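PDB 2Q7F: YrrB protein from Bacillus subtilis, which is a possible interaction mediator, through its tetratricopeptide repeats, in complexes among RNA sulfuration components, RNA processing components and aminoacyl-tRNA synthetases. Local coordinates for residues A91-V102 / M113-M122; E156-M167 / Q181-H192. All coordinates share one frame; numbering follows the deposited sequence.

Interaction 1: A91-V102 / M113-M122; sequences ATAYYGAGNVYV and MFEKALRAGM
Tyr94 lays one ring face over the aliphatic stem of Lys116, whose CB stands 3.8 Å from the ring centroid, close to the normal, in a CH-pi contact. At the rim of the same ring comes Met113, its SD 4.0 Å from Tyr94 CD1 in an edge-on Met-aromatic contact; Tyr94 thus sits as a knob among Met113, Lys116, Ala117 and Ala120, and its OH is hydrogen-bonded to Ser88 O. Tyr95 has CG anti to the backbone N (chi1 -175°), and its ring receives the methyl of Met122, CE 3.5 Å from the centroid and over the centre of one face. The fully extended Met122 chain carries that methyl back from beyond the Schellman turn at Gly121. Phe114 fills the next hole, one face over Gly98 CA; any CB there would collide with Phe114 CE1, so glycine suits the site. Small Ala91 and Ala117, with Ala91 O 3.7 Å from Ala117 CB, let the axes of 91-102 and 113-120 come within 7.7 Å, antiparallel in the helical hairpin of TPR 3. Aromatic faces meeting methyl, methylene and sulfur imply that shape and dispersion, rather than directed polar bonds, hold this pair together.

Interaction 2: E156-M167 / Q181-H192; sequences ENDTEARFQFGM and QFAAVTEQDPGH
Arg162 NH1 donates to Gln181 OE1 at 2.8 Å, in the carbonyl plane and on a lone pair, although the N-H...O angle of 132° makes the bond rather bent. The arginine reaches it with CG anti to the backbone N (chi1 -163°) and a bend at chi3, passing CD over Ala184 CB at 3.5 Å; a methyl suits this spot because it leaves space for the long chain. Round the helix, Phe163 takes His192 edge-to-face: His192 CE1 stands 3.6 Å from Phe163 CG and over the ring centre. Val185 puts CG1 against Thr159 CG2 at 3.8 Å, and Phe182 slides its CZ to 3.5 Å from Gly166 C, where a CB on the glycine would run into Phe182 CE1. These contacts join helices 159-172 and 176-188, the antiparallel hairpin of TPR 5, whose segments 159-167 and 181-188 cross at -155°. A water links Gln181 NE2 to Glu156 OE1, which appears to form a salt bridge with the guanidinium, although the place of NH2 is doubtful. With alanine in place of Arg162, Gln181 OE1 would probably lose this donor and the hole among Gln181, Ala184, Val185 and Gln188 its knob. Farther out, Asp158 N-caps the first helix, its OD1 2.9 Å from Ala161 N, while His192 ND1 accepts from Ala195 N in helix 193-205 and Asp189 OD2 takes Gly191 N in an Asx turn.

Overall arrangement
Interaction 1 precedes interaction 2 along the chain, closing before the latter opens, and each pairs two helices in antiparallel fashion: 91-103 with 107-120, and 159-172 with 176-188. Their centres lie 26 Å apart, on opposite sides of the chain's centre, and their nearest atoms stay about 10 Å apart without touching. Helices 125-137 and 141-154 come between them in sequence; helix 125-137 bridges them, meeting side chains of 91-102, 113-122 and 156-167, while helix 141-154 packs on Arg162 and Phe165 of interaction 2. The all-helical monomer is therefore a series of stacked hairpins, an arrangement by which tetratricopeptide repeats commonly build an extended surface for binding protein partners.

Interaction 1: A91-V102 / M113-M122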
loop_
_atom_site.group_PDB
_atom_site.type_symbol
_atom_site.label_atom_id
_atom_site.label_comp_id
_atom_site.label_asym_id
_atom_site.label_seq_id
_atom_site.Cartn_x
_atom_site.Cartn_y
_atom_site.Cartn_z
ATOM N N ALA A 91 7.832 6.144 -16.158
ATOM C CA ALA A 91 7.011 5.694 -15.029
ATOM C C ALA A 91 7.824 5.170 -13.842
ATOM O O ALA A 91 7.491 5.443 -12.686
ATOM C CB ALA A 91 6.021 4.642 -15.494
ATOM N N THR A 92 8.885 4.423 -14.135
ATOM C CA THR A 92 9.690 3.774 -13.098
ATOM C C THR A 92 10.453 4.804 -12.248
ATOM O O THR A 92 10.733 4.565 -11.084
ATOM C CB THR A 92 10.650 2.735 -13.712
ATOM O OG1 THR A 92 11.344 3.323 -14.819
ATOM C CG2 THR A 92 9.880 1.501 -14.211
ATOM N N ALA A 93 10.765 5.959 -12.825
ATOM C CA ALA A 93 11.372 7.043 -12.060
ATOM C C ALA A 93 10.383 7.660 -11.066
ATOM O O ALA A 93 10.755 7.955 -9.924
ATOM C CB ALA A 93 11.944 8.096 -12.979
ATOM N N TYR A 94 9.127 7.835 -11.482
ATOM C CA TYR A 94 8.078 8.291 -10.564
ATOM C C TYR A 94 7.851 7.266 -9.456
ATOM O O TYR A 94 7.713 7.629 -8.272
ATOM C CB TYR A 94 6.768 8.563 -11.304
ATOM C CG TYR A 94 6.825 9.769 -12.205
ATOM C CD1 TYR A 94 7.216 11.018 -11.701
ATOM C CD2 TYR A 94 6.474 9.675 -13.560
ATOM C CE1 TYR A 94 7.268 12.130 -12.517
ATOM C CE2 TYR A 94 6.527 10.791 -14.395
ATOM C CZ TYR A 94 6.929 12.017 -13.863
ATOM O OH TYR A 94 7.005 13.139 -14.665
ATOM N N TYR A 95 7.819 5.991 -9.848
ATOM C CA TYR A 95 7.635 4.895 -8.904
ATOM C C TYR A 95 8.800 4.767 -7.912
ATOM O O TYR A 95 8.586 4.598 -6.710
ATOM C CB TYR A 95 7.425 3.585 -9.650
ATOM C CG TYR A 95 7.116 2.419 -8.746
ATOM C CD1 TYR A 95 5.886 2.324 -8.094
ATOM C CD2 TYR A 95 8.056 1.412 -8.521
ATOM C CE1 TYR A 95 5.594 1.251 -7.262
ATOM C CE2 TYR A 95 7.775 0.340 -7.677
ATOM C CZ TYR A 95 6.541 0.266 -7.061
ATOM O OH TYR A 95 6.243 -0.786 -6.226
ATOM N N GLY A 96 10.027 4.842 -8.423
ATOM C CA GLY A 96 11.213 4.734 -7.596
ATOM C C GLY A 96 11.267 5.865 -6.595
ATOM O O GLY A 96 11.500 5.624 -5.419
ATOM N N ALA A 97 11.037 7.095 -7.056
ATOM C CA ALA A 97 11.020 8.261 -6.166
ATOM C C ALA A 97 9.921 8.149 -5.119
ATOM O O ALA A 97 10.101 8.581 -3.983
ATOM C CB ALA A 97 10.856 9.553 -6.960
ATOM N N GLY A 98 8.786 7.573 -5.520
ATOM C CA GLY A 98 7.625 7.398 -4.640
ATOM C C GLY A 98 7.944 6.532 -3.443
ATOM O O GLY A 98 7.612 6.888 -2.305
ATOM N N ASN A 99 8.613 5.404 -3.702
ATOM C CA ASN A 99 9.057 4.513 -2.639
ATOM C C ASN A 99 9.995 5.204 -1.638
ATOM O O ASN A 99 9.926 4.945 -0.435
ATOM C CB ASN A 99 9.690 3.254 -3.219
ATOM C CG ASN A 99 8.654 2.266 -3.723
ATOM O OD1 ASN A 99 8.713 1.787 -4.867
ATOM N ND2 ASN A 99 7.687 1.956 -2.870
ATOM N N VAL A 100 10.850 6.092 -2.133
ATOM C CA VAL A 100 11.746 6.843 -1.260
ATOM C C VAL A 100 10.914 7.727 -0.332
ATOM O O VAL A 100 11.154 7.787 0.870
ATOM C CB VAL A 100 12.760 7.691 -2.077
ATOM C CG1 VAL A 100 13.599 8.600 -1.162
ATOM C CG2 VAL A 100 13.666 6.778 -2.900
ATOM N N TYR A 101 9.916 8.382 -0.913
ATOM C CA TYR A 101 9.012 9.231 -0.173
ATOM C C TYR A 101 8.238 8.435 0.866
ATOM O O TYR A 101 7.951 8.941 1.955
ATOM C CB TYR A 101 8.075 9.972 -1.126
ATOM C CG TYR A 101 8.702 11.208 -1.717
ATOM C CD1 TYR A 101 9.005 12.311 -0.915
ATOM C CD2 TYR A 101 8.990 11.288 -3.075
ATOM C CE1 TYR A 101 9.587 13.462 -1.455
ATOM C CE2 TYR A 101 9.581 12.440 -3.628
ATOM C CZ TYR A 101 9.879 13.519 -2.811
ATOM O OH TYR A 101 10.459 14.657 -3.343
ATOM N N VAL A 102 7.919 7.187 0.532
ATOM C CA VAL A 102 7.208 6.307 1.458
ATOM C C VAL A 102 8.103 6.006 2.657
ATOM O O VAL A 102 7.681 6.150 3.805
ATOM C CB VAL A 102 6.714 5.006 0.765
ATOM C CG1 VAL A 102 6.399 3.934 1.773
ATOM C CG2 VAL A 102 5.484 5.294 -0.065
ATOM N N MET A 113 3.808 11.202 -6.542
ATOM C CA MET A 113 4.694 10.378 -7.373
ATOM C C MET A 113 4.007 9.146 -7.938
ATOM O O MET A 113 4.183 8.821 -9.127
ATOM C CB MET A 113 5.962 9.943 -6.612
ATOM C CG MET A 113 7.027 11.045 -6.371
ATOM S SD MET A 113 7.663 11.931 -7.829
ATOM C CE MET A 113 6.662 13.426 -7.776
ATOM N N PHE A 114 3.234 8.460 -7.096
ATOM C CA PHE A 114 2.541 7.242 -7.528
ATOM C C PHE A 114 1.474 7.523 -8.566
ATOM O O PHE A 114 1.316 6.763 -9.513
ATOM C CB PHE A 114 1.957 6.464 -6.353
ATOM C CG PHE A 114 2.984 5.772 -5.522
ATOM C CD1 PHE A 114 4.078 5.141 -6.120
ATOM C CD2 PHE A 114 2.865 5.733 -4.141
ATOM C CE1 PHE A 114 5.057 4.491 -5.346
ATOM C CE2 PHE A 114 3.832 5.085 -3.362
ATOM C CZ PHE A 114 4.929 4.462 -3.971
ATOM N N GLU A 115 0.740 8.613 -8.387
ATOM C CA GLU A 115 -0.280 8.975 -9.348
ATOM C C GLU A 115 0.356 9.401 -10.681
ATOM O O GLU A 115 -0.208 9.152 -11.748
ATOM C CB GLU A 115 -1.225 10.036 -8.773
ATOM C CG GLU A 115 -2.675 9.839 -9.217
ATOM C CD GLU A 115 -3.699 10.264 -8.169
ATOM O OE1 GLU A 115 -3.690 9.718 -7.047
ATOM O OE2 GLU A 115 -4.531 11.142 -8.474
ATOM N N LYS A 116 1.539 10.011 -10.623
ATOM C CA LYS A 116 2.280 10.347 -11.845
ATOM C C LYS A 116 2.783 9.094 -12.550
ATOM O O LYS A 116 2.796 9.031 -13.787
ATOM C CB LYS A 116 3.440 11.304 -11.564
ATOM C CG LYS A 116 3.029 12.740 -11.242
ATOM C CD LYS A 116 4.239 13.644 -11.271
ATOM C CE LYS A 116 4.033 14.932 -10.510
ATOM N NZ LYS A 116 2.920 15.731 -11.065
ATOM N N ALA A 117 3.187 8.095 -11.767
ATOM C CA ALA A 117 3.615 6.818 -12.330
ATOM C C ALA A 117 2.454 6.213 -13.106
ATOM O O ALA A 117 2.571 5.916 -14.311
ATOM C CB ALA A 117 4.098 5.880 -11.235
ATOM N N LEU A 118 1.327 6.075 -12.412
ATOM C CA LEU A 118 0.089 5.611 -13.004
ATOM C C LEU A 118 -0.303 6.449 -14.228
ATOM O O LEU A 118 -0.700 5.898 -15.258
ATOM C CB LEU A 118 -1.019 5.602 -11.950
ATOM C CG LEU A 118 -2.484 5.358 -12.326
ATOM C CD1 LEU A 118 -2.693 4.069 -13.125
ATOM C CD2 LEU A 118 -3.324 5.327 -11.071
ATOM N N ARG A 119 -0.169 7.770 -14.129
ATOM C CA ARG A 119 -0.464 8.628 -15.269
ATOM C C ARG A 119 0.487 8.396 -16.434
ATOM O O ARG A 119 0.072 8.482 -17.590
ATOM C CB ARG A 119 -0.483 10.099 -14.872
ATOM C CG ARG A 119 -1.881 10.678 -14.882
ATOM C CD ARG A 119 -2.151 11.599 -13.719
ATOM N NE ARG A 119 -1.113 12.606 -13.537
ATOM C CZ ARG A 119 -0.944 13.304 -12.419
ATOM N NH1 ARG A 119 -1.757 13.112 -11.387
ATOM N NH2 ARG A 119 0.036 14.198 -12.340
ATOM N N ALA A 120 1.751 8.089 -16.128
ATOM C CA ALA A 120 2.754 7.869 -17.175
ATOM C C ALA A 120 2.667 6.481 -17.808
ATOM O O ALA A 120 3.316 6.228 -18.819
ATOM C CB ALA A 120 4.168 8.149 -16.663
ATOM N N GLY A 121 1.874 5.585 -17.218
ATOM C CA GLY A 121 1.610 4.296 -17.848
ATOM C C GLY A 121 1.690 3.063 -16.972
ATOM O O GLY A 121 1.087 2.052 -17.301
ATOM N N MET A 122 2.424 3.132 -15.862
ATOM C CA MET A 122 2.593 1.967 -14.992
ATOM C C MET A 122 1.249 1.525 -14.429
ATOM O O MET A 122 0.535 2.322 -13.815
ATOM C CB MET A 122 3.579 2.262 -13.859
ATOM C CG MET A 122 3.917 1.074 -12.957
ATOM S SD MET A 122 5.198 1.524 -11.751
ATOM C CE MET A 122 5.230 0.068 -10.722
#

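Interaction 2: E156-M167 / Q181-H192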
loop_
_atom_site.group_PDB
_atom_site.type_symbol
_atom_site.label_atom_id
_atom_site.label_comp_id
_atom_site.label_asym_id
_atom_site.label_seq_id
_atom_site.Cartn_x
_atom_site.Cartn_y
_atom_site.Cartn_z
ATOM N N GLU A 156 -5.294 -11.923 -6.152
ATOM C CA GLU A 156 -6.312 -12.375 -5.227
ATOM C C GLU A 156 -5.664 -13.063 -4.022
ATOM O O GLU A 156 -6.329 -13.320 -3.014
ATOM C CB GLU A 156 -7.280 -13.298 -5.968
ATOM C CG GLU A 156 -8.728 -13.278 -5.463
ATOM C CD GLU A 156 -9.523 -12.014 -5.841
ATOM O OE1 GLU A 156 -10.582 -11.777 -5.206
ATOM O OE2 GLU A 156 -9.108 -11.271 -6.763
ATOM N N ASN A 157 -4.356 -13.320 -4.131
ATOM C CA ASN A 157 -3.568 -13.944 -3.065
ATOM C C ASN A 157 -2.949 -12.950 -2.086
ATOM O O ASN A 157 -2.531 -13.335 -0.992
ATOM C CB ASN A 157 -2.454 -14.804 -3.661
ATOM C CG ASN A 157 -2.980 -15.907 -4.548
ATOM O OD1 ASN A 157 -2.425 -16.174 -5.615
ATOM N ND2 ASN A 157 -4.060 -16.558 -4.118
ATOM N N ASP A 158 -2.875 -11.682 -2.492
ATOM C CA ASP A 158 -2.259 -10.630 -1.687
ATOM C C ASP A 158 -3.103 -10.300 -0.454
ATOM O O ASP A 158 -3.912 -9.375 -0.472
ATOM C CB ASP A 158 -2.046 -9.374 -2.545
ATOM C CG ASP A 158 -1.260 -8.279 -1.822
ATOM O OD1 ASP A 158 -1.241 -8.241 -0.566
ATOM O OD2 ASP A 158 -0.666 -7.435 -2.527
ATOM N N THR A 159 -2.893 -11.061 0.616
ATOM C CA THR A 159 -3.602 -10.877 1.890
ATOM C C THR A 159 -3.588 -9.427 2.388
ATOM O O THR A 159 -4.626 -8.888 2.800
ATOM C CB THR A 159 -3.010 -11.804 2.973
ATOM O OG1 THR A 159 -3.298 -13.162 2.628
ATOM C CG2 THR A 159 -3.599 -11.514 4.342
ATOM N N GLU A 160 -2.407 -8.813 2.328
ATOM C CA GLU A 160 -2.180 -7.462 2.826
ATOM C C GLU A 160 -3.070 -6.432 2.127
ATOM O O GLU A 160 -3.720 -5.609 2.787
ATOM C CB GLU A 160 -0.702 -7.087 2.665
ATOM C CG GLU A 160 -0.092 -6.425 3.889
ATOM C CD GLU A 160 -0.965 -5.310 4.439
ATOM O OE1 GLU A 160 -1.534 -5.485 5.548
ATOM O OE2 GLU A 160 -1.097 -4.267 3.752
ATOM N N ALA A 161 -3.101 -6.491 0.796
ATOM C CA ALA A 161 -3.973 -5.636 -0.001
ATOM C C ALA A 161 -5.417 -5.851 0.395
ATOM O O ALA A 161 -6.158 -4.899 0.619
ATOM C CB ALA A 161 -3.792 -5.914 -1.482
ATOM N N ARG A 162 -5.808 -7.114 0.503
ATOM C CA ARG A 162 -7.191 -7.457 0.777
ATOM C C ARG A 162 -7.661 -6.952 2.141
ATOM O O ARG A 162 -8.810 -6.532 2.288
ATOM C CB ARG A 162 -7.402 -8.957 0.642
ATOM C CG ARG A 162 -8.849 -9.328 0.499
ATOM C CD ARG A 162 -9.030 -10.819 0.505
ATOM N NE ARG A 162 -8.544 -11.402 -0.739
ATOM C CZ ARG A 162 -9.300 -11.641 -1.805
ATOM N NH1 ARG A 162 -10.600 -11.364 -1.798
ATOM N NH2 ARG A 162 -8.743 -12.164 -2.882
ATOM N N PHE A 163 -6.772 -6.982 3.130
ATOM C CA PHE A 163 -7.096 -6.438 4.440
ATOM C C PHE A 163 -7.275 -4.915 4.397
ATOM O O PHE A 163 -8.136 -4.364 5.094
ATOM C CB PHE A 163 -6.038 -6.832 5.476
ATOM C CG PHE A 163 -6.219 -6.162 6.812
ATOM C CD1 PHE A 163 -7.343 -6.418 7.589
ATOM C CD2 PHE A 163 -5.273 -5.265 7.285
ATOM C CE1 PHE A 163 -7.515 -5.780 8.815
ATOM C CE2 PHE A 163 -5.442 -4.628 8.513
ATOM C CZ PHE A 163 -6.560 -4.884 9.276
ATOM N N GLN A 164 -6.473 -4.242 3.575
ATOM C CA GLN A 164 -6.566 -2.785 3.438
ATOM C C GLN A 164 -7.823 -2.357 2.680
ATOM O O GLN A 164 -8.425 -1.322 2.984
ATOM C CB GLN A 164 -5.329 -2.234 2.737
ATOM C CG GLN A 164 -4.060 -2.370 3.537
ATOM C CD GLN A 164 -3.947 -1.325 4.625
ATOM O OE1 GLN A 164 -3.421 -1.596 5.705
ATOM N NE2 GLN A 164 -4.437 -0.120 4.348
ATOM N N PHE A 165 -8.204 -3.154 1.686
ATOM C CA PHE A 165 -9.443 -2.928 0.945
ATOM C C PHE A 165 -10.643 -3.077 1.891
ATOM O O PHE A 165 -11.537 -2.222 1.921
ATOM C CB PHE A 165 -9.528 -3.893 -0.245
ATOM C CG PHE A 165 -10.690 -3.640 -1.171
ATOM C CD1 PHE A 165 -11.107 -2.346 -1.468
ATOM C CD2 PHE A 165 -11.345 -4.710 -1.775
ATOM C CE1 PHE A 165 -12.183 -2.117 -2.337
ATOM C CE2 PHE A 165 -12.425 -4.496 -2.647
ATOM C CZ PHE A 165 -12.845 -3.197 -2.930
ATOM N N GLY A 166 -10.632 -4.145 2.683
ATOM C CA GLY A 166 -11.661 -4.373 3.691
ATOM C C GLY A 166 -11.922 -3.145 4.543
ATOM O O GLY A 166 -13.065 -2.673 4.629
ATOM N N MET A 167 -10.855 -2.620 5.158
ATOM C CA MET A 167 -10.956 -1.501 6.100
ATOM C C MET A 167 -11.511 -0.264 5.424
ATOM O O MET A 167 -12.226 0.538 6.029
ATOM C CB MET A 167 -9.592 -1.176 6.705
ATOM C CG MET A 167 -9.183 -2.058 7.865
ATOM S SD MET A 167 -7.713 -1.414 8.690
ATOM C CE MET A 167 -8.443 -0.252 9.852
ATOM N N GLN A 181 -14.466 -9.377 2.324
ATOM C CA GLN A 181 -13.012 -9.303 2.247
ATOM C C GLN A 181 -12.325 -9.767 3.537
ATOM O O GLN A 181 -11.402 -10.583 3.477
ATOM C CB GLN A 181 -12.538 -7.904 1.823
ATOM C CG GLN A 181 -13.025 -7.452 0.444
ATOM C CD GLN A 181 -12.533 -8.330 -0.696
ATOM O OE1 GLN A 181 -11.604 -9.122 -0.539
ATOM N NE2 GLN A 181 -13.164 -8.192 -1.861
ATOM N N PHE A 182 -12.782 -9.276 4.691
ATOM C CA PHE A 182 -12.225 -9.720 5.982
ATOM C C PHE A 182 -12.225 -11.250 6.119
ATOM O O PHE A 182 -11.270 -11.826 6.648
ATOM C CB PHE A 182 -12.957 -9.094 7.179
ATOM C CG PHE A 182 -12.772 -7.602 7.316
ATOM C CD1 PHE A 182 -11.542 -6.999 7.063
ATOM C CD2 PHE A 182 -13.832 -6.797 7.731
ATOM C CE1 PHE A 182 -11.380 -5.616 7.198
ATOM C CE2 PHE A 182 -13.676 -5.418 7.871
ATOM C CZ PHE A 182 -12.445 -4.828 7.605
ATOM N N ALA A 183 -13.293 -11.890 5.633
ATOM C CA ALA A 183 -13.432 -13.350 5.674
ATOM C C ALA A 183 -12.378 -14.050 4.823
ATOM O O ALA A 183 -11.770 -15.029 5.259
ATOM C CB ALA A 183 -14.826 -13.771 5.246
ATOM N N ALA A 184 -12.157 -13.539 3.615
ATOM C CA ALA A 184 -11.157 -14.108 2.706
ATOM C C ALA A 184 -9.739 -14.013 3.284
ATOM O O ALA A 184 -8.926 -14.928 3.097
ATOM C CB ALA A 184 -11.237 -13.446 1.336
ATOM N N VAL A 185 -9.463 -12.916 3.994
ATOM C CA VAL A 185 -8.197 -12.727 4.715
ATOM C C VAL A 185 -8.040 -13.794 5.796
ATOM O O VAL A 185 -6.945 -14.330 5.990
ATOM C CB VAL A 185 -8.103 -11.312 5.349
ATOM C CG1 VAL A 185 -6.893 -11.195 6.288
ATOM C CG2 VAL A 185 -8.049 -10.235 4.262
ATOM N N THR A 186 -9.147 -14.092 6.482
ATOM C CA THR A 186 -9.221 -15.163 7.477
ATOM C C THR A 186 -8.910 -16.535 6.861
ATOM O O THR A 186 -8.255 -17.366 7.496
ATOM C CB THR A 186 -10.610 -15.169 8.182
ATOM O OG1 THR A 186 -10.626 -14.172 9.208
ATOM C CG2 THR A 186 -10.923 -16.521 8.806
ATOM N N GLU A 187 -9.367 -16.761 5.628
ATOM C CA GLU A 187 -9.116 -18.031 4.935
ATOM C C GLU A 187 -7.635 -18.215 4.585
ATOM O O GLU A 187 -7.068 -19.280 4.824
ATOM C CB GLU A 187 -9.996 -18.180 3.679
ATOM C CG GLU A 187 -10.081 -19.627 3.142
ATOM C CD GLU A 187 -10.835 -19.756 1.812
ATOM O OE1 GLU A 187 -11.478 -18.776 1.368
ATOM O OE2 GLU A 187 -10.786 -20.853 1.208
ATOM N N GLN A 188 -7.012 -17.179 4.033
ATOM C CA GLN A 188 -5.600 -17.251 3.663
ATOM C C GLN A 188 -4.697 -17.203 4.896
ATOM O O GLN A 188 -3.819 -18.049 5.058
ATOM C CB GLN A 188 -5.240 -16.142 2.670
ATOM C CG GLN A 188 -5.928 -16.299 1.319
ATOM C CD GLN A 188 -6.007 -15.007 0.529
ATOM O OE1 GLN A 188 -4.992 -14.365 0.246
ATOM N NE2 GLN A 188 -7.224 -14.626 0.154
ATOM N N ASP A 189 -4.931 -16.222 5.765
ATOM C CA ASP A 189 -4.145 -16.059 6.986
ATOM C C ASP A 189 -5.075 -16.166 8.200
ATOM O O ASP A 189 -5.766 -15.208 8.540
ATOM C CB ASP A 189 -3.379 -14.720 6.955
ATOM C CG ASP A 189 -2.453 -14.513 8.166
ATOM O OD1 ASP A 189 -1.874 -13.408 8.272
ATOM O OD2 ASP A 189 -2.300 -15.427 9.005
ATOM N N PRO A 190 -5.109 -17.348 8.847
ATOM C CA PRO A 190 -5.948 -17.517 10.040
ATOM C C PRO A 190 -5.325 -16.927 11.317
ATOM O O PRO A 190 -5.994 -16.846 12.349
ATOM C CB PRO A 190 -6.109 -19.036 10.148
ATOM C CG PRO A 190 -4.904 -19.603 9.480
ATOM C CD PRO A 190 -4.381 -18.583 8.496
ATOM N N GLY A 191 -4.061 -16.515 11.238
ATOM C CA GLY A 191 -3.387 -15.874 12.362
ATOM C C GLY A 191 -3.569 -14.369 12.322
ATOM O O GLY A 191 -2.915 -13.637 13.071
ATOM N N HIS A 192 -4.464 -13.912 11.448
ATOM C CA HIS A 192 -4.687 -12.486 11.229
ATOM C C HIS A 192 -5.706 -11.886 12.214
ATOM O O HIS A 192 -6.855 -11.612 11.859
ATOM C CB HIS A 192 -5.105 -12.232 9.772
ATOM C CG HIS A 192 -4.718 -10.880 9.259
ATOM N ND1 HIS A 192 -5.389 -9.728 9.608
ATOM C CD2 HIS A 192 -3.719 -10.496 8.430
ATOM C CE1 HIS A 192 -4.825 -8.694 9.010
ATOM N NE2 HIS A 192 -3.810 -9.134 8.288
HETATM O O HOH W 1 -12.444 -9.901 -4.569
#